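Local coordinates for probable secreted solute-binding lipoprotein (Streptomyces coelicolor, PDB 3I3V) that probably binds a solute outside the cell and hands it to a membrane transporter, as extracellular solute-binding lipoproteins of its family do, at residues C[28-31]-C[32-36]; C[305-308]-C[309-313]. All coordinates share one frame; numbering follows the deposited sequence.

Contact 1 (C[28-31]-C[32-36])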
loop_
_atom_site.group_PDB
_atom_site.type_symbol
_atom_site.label_atom_id
_atom_site.label_comp_id
_atom_site.label_asym_id
_atom_site.label_seq_id
_atom_site.Cartn_x
_atom_site.Cartn_y
_atom_site.Cartn_z
ATOM N N ALA C 28 8.718 34.610 -35.990
ATOM C CA ALA C 28 7.577 34.262 -35.145
ATOM C C ALA C 28 8.008 33.344 -34.007
ATOM O O ALA C 28 7.500 33.455 -32.899
ATOM C CB ALA C 28 6.489 33.588 -35.970
ATOM N N ALA C 29 8.934 32.427 -34.276
ATOM C CA ALA C 29 9.398 31.522 -33.230
ATOM C C ALA C 29 10.144 32.307 -32.157
ATOM O O ALA C 29 9.977 32.036 -30.975
ATOM C CB ALA C 29 10.298 30.434 -33.813
ATOM N N VAL C 30 10.955 33.281 -32.569
ATOM C CA VAL C 30 11.705 34.115 -31.623
ATOM C C VAL C 30 10.757 34.864 -30.693
ATOM O O VAL C 30 10.958 34.890 -29.485
ATOM C CB VAL C 30 12.594 35.170 -32.347
ATOM C CG1 VAL C 30 13.044 36.241 -31.361
ATOM C CG2 VAL C 30 13.813 34.502 -32.958
ATOM N N ASP C 31 9.724 35.471 -31.272
ATOM C CA ASP C 31 8.750 36.228 -30.496
ATOM C C ASP C 31 7.925 35.314 -29.611
ATOM O O ASP C 31 7.484 35.715 -28.540
ATOM C CB ASP C 31 7.849 37.026 -31.426
ATOM C CG ASP C 31 8.633 37.949 -32.324
ATOM O OD1 ASP C 31 9.557 38.623 -31.814
ATOM O OD2 ASP C 31 8.329 38.003 -33.534
ATOM N N ARG C 32 7.724 34.080 -30.052
ATOM C CA ARG C 32 6.972 33.131 -29.251
ATOM C C ARG C 32 7.865 32.771 -28.059
ATOM O O ARG C 32 7.404 32.729 -26.918
ATOM C CB ARG C 32 6.620 31.884 -30.073
ATOM C CG ARG C 32 5.471 31.048 -29.501
ATOM C CD ARG C 32 5.845 30.327 -28.203
ATOM N NE ARG C 32 4.675 29.812 -27.481
ATOM C CZ ARG C 32 3.732 30.580 -26.932
ATOM N NH1 ARG C 32 3.814 31.899 -27.019
ATOM N NH2 ARG C 32 2.705 30.035 -26.292
ATOM N N PHE C 33 9.146 32.524 -28.333
ATOM C CA PHE C 33 10.112 32.193 -27.288
ATOM C C PHE C 33 10.132 33.297 -26.241
ATOM O O PHE C 33 10.206 33.027 -25.048
ATOM C CB PHE C 33 11.517 32.050 -27.876
ATOM C CG PHE C 33 12.582 31.847 -26.841
ATOM C CD1 PHE C 33 12.907 30.575 -26.407
ATOM C CD2 PHE C 33 13.230 32.933 -26.271
ATOM C CE1 PHE C 33 13.866 30.381 -25.412
ATOM C CE2 PHE C 33 14.187 32.751 -25.274
ATOM C CZ PHE C 33 14.505 31.474 -24.844
ATOM N N ARG C 34 10.091 34.545 -26.692
ATOM C CA ARG C 34 10.086 35.669 -25.765
ATOM C C ARG C 34 8.852 35.611 -24.866
ATOM O O ARG C 34 8.965 35.763 -23.645
ATOM C CB ARG C 34 10.110 36.990 -26.531
ATOM C CG ARG C 34 11.499 37.467 -26.917
ATOM C CD ARG C 34 11.381 38.581 -27.923
ATOM N NE ARG C 34 12.655 39.200 -28.247
ATOM C CZ ARG C 34 12.894 39.838 -29.385
ATOM N NH1 ARG C 34 11.945 39.926 -30.307
ATOM N NH2 ARG C 34 14.072 40.411 -29.593
ATOM N N GLU C 35 7.683 35.387 -25.470
ATOM C CA GLU C 35 6.431 35.298 -24.717
ATOM C C GLU C 35 6.559 34.227 -23.647
ATOM O O GLU C 35 6.025 34.373 -22.548
ATOM C CB GLU C 35 5.250 34.954 -25.640
ATOM C CG GLU C 35 4.852 36.057 -26.613
ATOM C CD GLU C 35 3.674 35.669 -27.508
ATOM O OE1 GLU C 35 3.754 34.642 -28.208
ATOM O OE2 GLU C 35 2.665 36.398 -27.521
ATOM N N GLU C 36 7.276 33.155 -23.970
ATOM C CA GLU C 36 7.471 32.053 -23.033
ATOM C C GLU C 36 8.461 32.354 -21.916
ATOM O O GLU C 36 8.283 31.904 -20.788
ATOM C CB GLU C 36 7.928 30.794 -23.771
ATOM C CG GLU C 36 6.804 30.010 -24.411
ATOM C CD GLU C 36 7.275 28.687 -24.958
ATOM O OE1 GLU C 36 8.235 28.136 -24.387
ATOM O OE2 GLU C 36 6.681 28.192 -25.941
#
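D31 and R34, one turn apart on helix 23-36, lie side by side and point the same way, joined by a salt bridge in which R34 NH1 stands 3.1 Å from D31 OD1. The N-H...O angle is only 126°, so the hydrogen bond within it is weak, although the carboxylate and guanidinium planes are only 23° apart. V30 CG1, anti to the backbone N (chi1 164°), rests over one face of the same guanidinium, 4.0 Å from R34 NH1. The other terminal nitrogen, R34 NH2, is hydrogen-bonded to I42 O of the adjacent strand. Main-chain groups are paired in the regular i to i+4 pattern: R32 N to A28 O, F33 N to A29 O (2.8 Å), R34 N to V30 O, and E35 N to D31 O (3.1 Å). R32, which follows D31, bends at chi2 and is shared by two carboxylates, with NE 3.0 Å from E36 OE2 and NH1 3.0 Å from E35 OE1. E36 CG rests over one face of the R32 guanidinium, toward its rim. A second cationic partner reaches E36 from the neighbouring helix 300-310 side, and two such partners would be expected to keep that buried carboxylate ionised, while the weak bond to D31 suggests that R34 is held more by I42 O.

Contact 2 (C[305-308]-C[309-313])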
loop_
_atom_site.group_PDB
_atom_site.type_symbol
_atom_site.label_atom_id
_atom_site.label_comp_id
_atom_site.label_asym_id
_atom_site.label_seq_id
_atom_site.Cartn_x
_atom_site.Cartn_y
_atom_site.Cartn_z
ATOM N N LYS C 305 17.387 26.668 -23.027
ATOM C CA LYS C 305 16.006 27.039 -23.289
ATOM C C LYS C 305 15.728 27.198 -24.786
ATOM O O LYS C 305 14.790 26.617 -25.316
ATOM C CB LYS C 305 15.668 28.353 -22.573
ATOM C CG LYS C 305 15.957 28.388 -21.072
ATOM C CD LYS C 305 15.267 29.607 -20.452
ATOM C CE LYS C 305 15.594 29.820 -18.976
ATOM N NZ LYS C 305 16.835 30.610 -18.784
ATOM N N PHE C 306 16.562 27.988 -25.452
ATOM C CA PHE C 306 16.424 28.278 -26.877
ATOM C C PHE C 306 16.416 27.016 -27.744
ATOM O O PHE C 306 15.547 26.843 -28.600
ATOM C CB PHE C 306 17.566 29.209 -27.289
ATOM C CG PHE C 306 17.376 29.885 -28.613
ATOM C CD1 PHE C 306 16.276 30.702 -28.848
ATOM C CD2 PHE C 306 18.346 29.769 -29.598
ATOM C CE1 PHE C 306 16.149 31.400 -30.041
ATOM C CE2 PHE C 306 18.229 30.461 -30.795
ATOM C CZ PHE C 306 17.126 31.282 -31.017
ATOM N N LEU C 307 17.374 26.126 -27.516
ATOM C CA LEU C 307 17.453 24.904 -28.296
ATOM C C LEU C 307 16.341 23.904 -28.007
ATOM O O LEU C 307 15.886 23.209 -28.921
ATOM C CB LEU C 307 18.823 24.252 -28.115
ATOM C CG LEU C 307 19.747 24.605 -29.283
ATOM C CD1 LEU C 307 21.187 24.709 -28.824
ATOM C CD2 LEU C 307 19.575 23.553 -30.369
ATOM N N ARG C 308 15.898 23.816 -26.753
ATOM C CA ARG C 308 14.818 22.885 -26.433
ATOM C C ARG C 308 13.555 23.384 -27.130
ATOM O O ARG C 308 12.740 22.589 -27.600
ATOM C CB ARG C 308 14.562 22.806 -24.926
ATOM C CG ARG C 308 15.771 22.482 -24.082
ATOM C CD ARG C 308 15.332 21.981 -22.720
ATOM N NE ARG C 308 15.000 20.567 -22.800
ATOM C CZ ARG C 308 15.763 19.607 -22.297
ATOM N NH1 ARG C 308 16.882 19.925 -21.672
ATOM N NH2 ARG C 308 15.425 18.334 -22.447
ATOM N N PHE C 309 13.415 24.708 -27.192
ATOM C CA PHE C 309 12.273 25.364 -27.833
ATOM C C PHE C 309 12.267 25.047 -29.335
ATOM O O PHE C 309 11.350 24.396 -29.837
ATOM C CB PHE C 309 12.359 26.879 -27.604
ATOM C CG PHE C 309 11.281 27.672 -28.292
ATOM C CD1 PHE C 309 9.982 27.686 -27.803
ATOM C CD2 PHE C 309 11.568 28.412 -29.435
ATOM C CE1 PHE C 309 8.992 28.424 -28.444
ATOM C CE2 PHE C 309 10.579 29.154 -30.085
ATOM C CZ PHE C 309 9.296 29.160 -29.589
HETATM N N MSE C 310 13.300 25.497 -30.041
HETATM C CA MSE C 310 13.430 25.267 -31.479
HETATM C C MSE C 310 13.248 23.794 -31.873
HETATM O O MSE C 310 12.752 23.498 -32.958
HETATM C CB MSE C 310 14.795 25.767 -31.955
HETATM C CG MSE C 310 14.978 27.266 -31.843
HETATM SE SE MSE C 310 13.775 28.218 -33.010
HETATM C CE MSE C 310 13.943 29.931 -32.208
ATOM N N TYR C 311 13.660 22.881 -30.992
ATOM C CA TYR C 311 13.534 21.442 -31.230
ATOM C C TYR C 311 12.175 20.878 -30.797
ATOM O O TYR C 311 11.898 19.695 -30.993
ATOM C CB TYR C 311 14.643 20.667 -30.503
ATOM C CG TYR C 311 15.844 20.335 -31.366
ATOM C CD1 TYR C 311 16.444 19.080 -31.302
ATOM C CD2 TYR C 311 16.368 21.268 -32.259
ATOM C CE1 TYR C 311 17.525 18.758 -32.104
ATOM C CE2 TYR C 311 17.458 20.954 -33.067
ATOM C CZ TYR C 311 18.029 19.699 -32.986
ATOM O OH TYR C 311 19.102 19.374 -33.790
ATOM N N ARG C 312 11.321 21.715 -30.217
ATOM C CA ARG C 312 10.006 21.244 -29.781
ATOM C C ARG C 312 9.134 20.951 -31.005
ATOM O O ARG C 312 9.075 21.752 -31.941
ATOM C CB ARG C 312 9.331 22.297 -28.889
ATOM C CG ARG C 312 8.442 21.705 -27.794
ATOM C CD ARG C 312 8.133 22.747 -26.729
ATOM N NE ARG C 312 7.254 23.781 -27.247
ATOM C CZ ARG C 312 7.215 25.022 -26.788
ATOM N NH1 ARG C 312 8.025 25.383 -25.791
ATOM N NH2 ARG C 312 6.363 25.898 -27.316
ATOM N N PRO C 313 8.433 19.807 -31.007
ATOM C CA PRO C 313 7.574 19.424 -32.126
ATOM C C PRO C 313 6.654 20.490 -32.712
ATOM O O PRO C 313 6.544 20.602 -33.932
ATOM C CB PRO C 313 6.811 18.234 -31.568
ATOM C CG PRO C 313 7.853 17.576 -30.716
ATOM C CD PRO C 313 8.410 18.768 -29.963
#
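F306 and M310 form a Met-aromatic contact one turn apart near the C-terminal end of helix 300-310. The selenium of M310, a selenomethionine, stands over the ring, 5.3 Å from the centroid of F306 and 24° off its normal, too far to touch. The methyl does the touching: M310 CE lies 3.4 Å from F306 CE1, brought there by a chain that folds at chi2 (-65°). The same methyl meets the edge of the F309 ring, in its plane, so this side is closely filled; F33 of helix 23-36 packs edge-to-face with both phenylalanines, and F306 also reaches L10 and V12 of strand 9-14. In the backbone of the same turn, M310 N gives F306 O a nearly straight bond (3.0 Å, 173°). L307 and Y311 pack less closely: L307 CD2 is 4.3 Å from Y311 CE2, and Y311 OH is bonded to P120 O. On the partly exposed side, R308 NH1 forms a salt bridge with E304 OE1, and the guanidinium comes close to the like-charged R308 of the second subunit. The helix then ends: R312, N-cap of the next helix, bonds its N to F309 O at 2.7 Å, while Y311 N still gives its hydrogen to L307 O at 3.1 Å.

Contact 1 lies on helix 23-36, contact 2 on the last turns of helix 300-310 and the residues after it; their centres are about 11 Å apart. Helix 23-36 is the crossover of the beta-alpha-beta unit formed with strands 9-14 and 41-46, and helix 300-310 follows strand 289-292 at the other border of the same sheet. They meet through F309, whose CE2 is 3.1 Å from A29 O and whose CE1 is 3.4 Å from E36 OE2, and through the salt bridge of E36 OE2 with R312 NH2 at 2.7 Å. Both contacts also touch the second subunit, where R32 packs on its counterpart and R312 NE makes a long, weak ion pair with E36 of that subunit. Helix-to-helix packing and the contact with the second subunit thus share R32, E36 and R312.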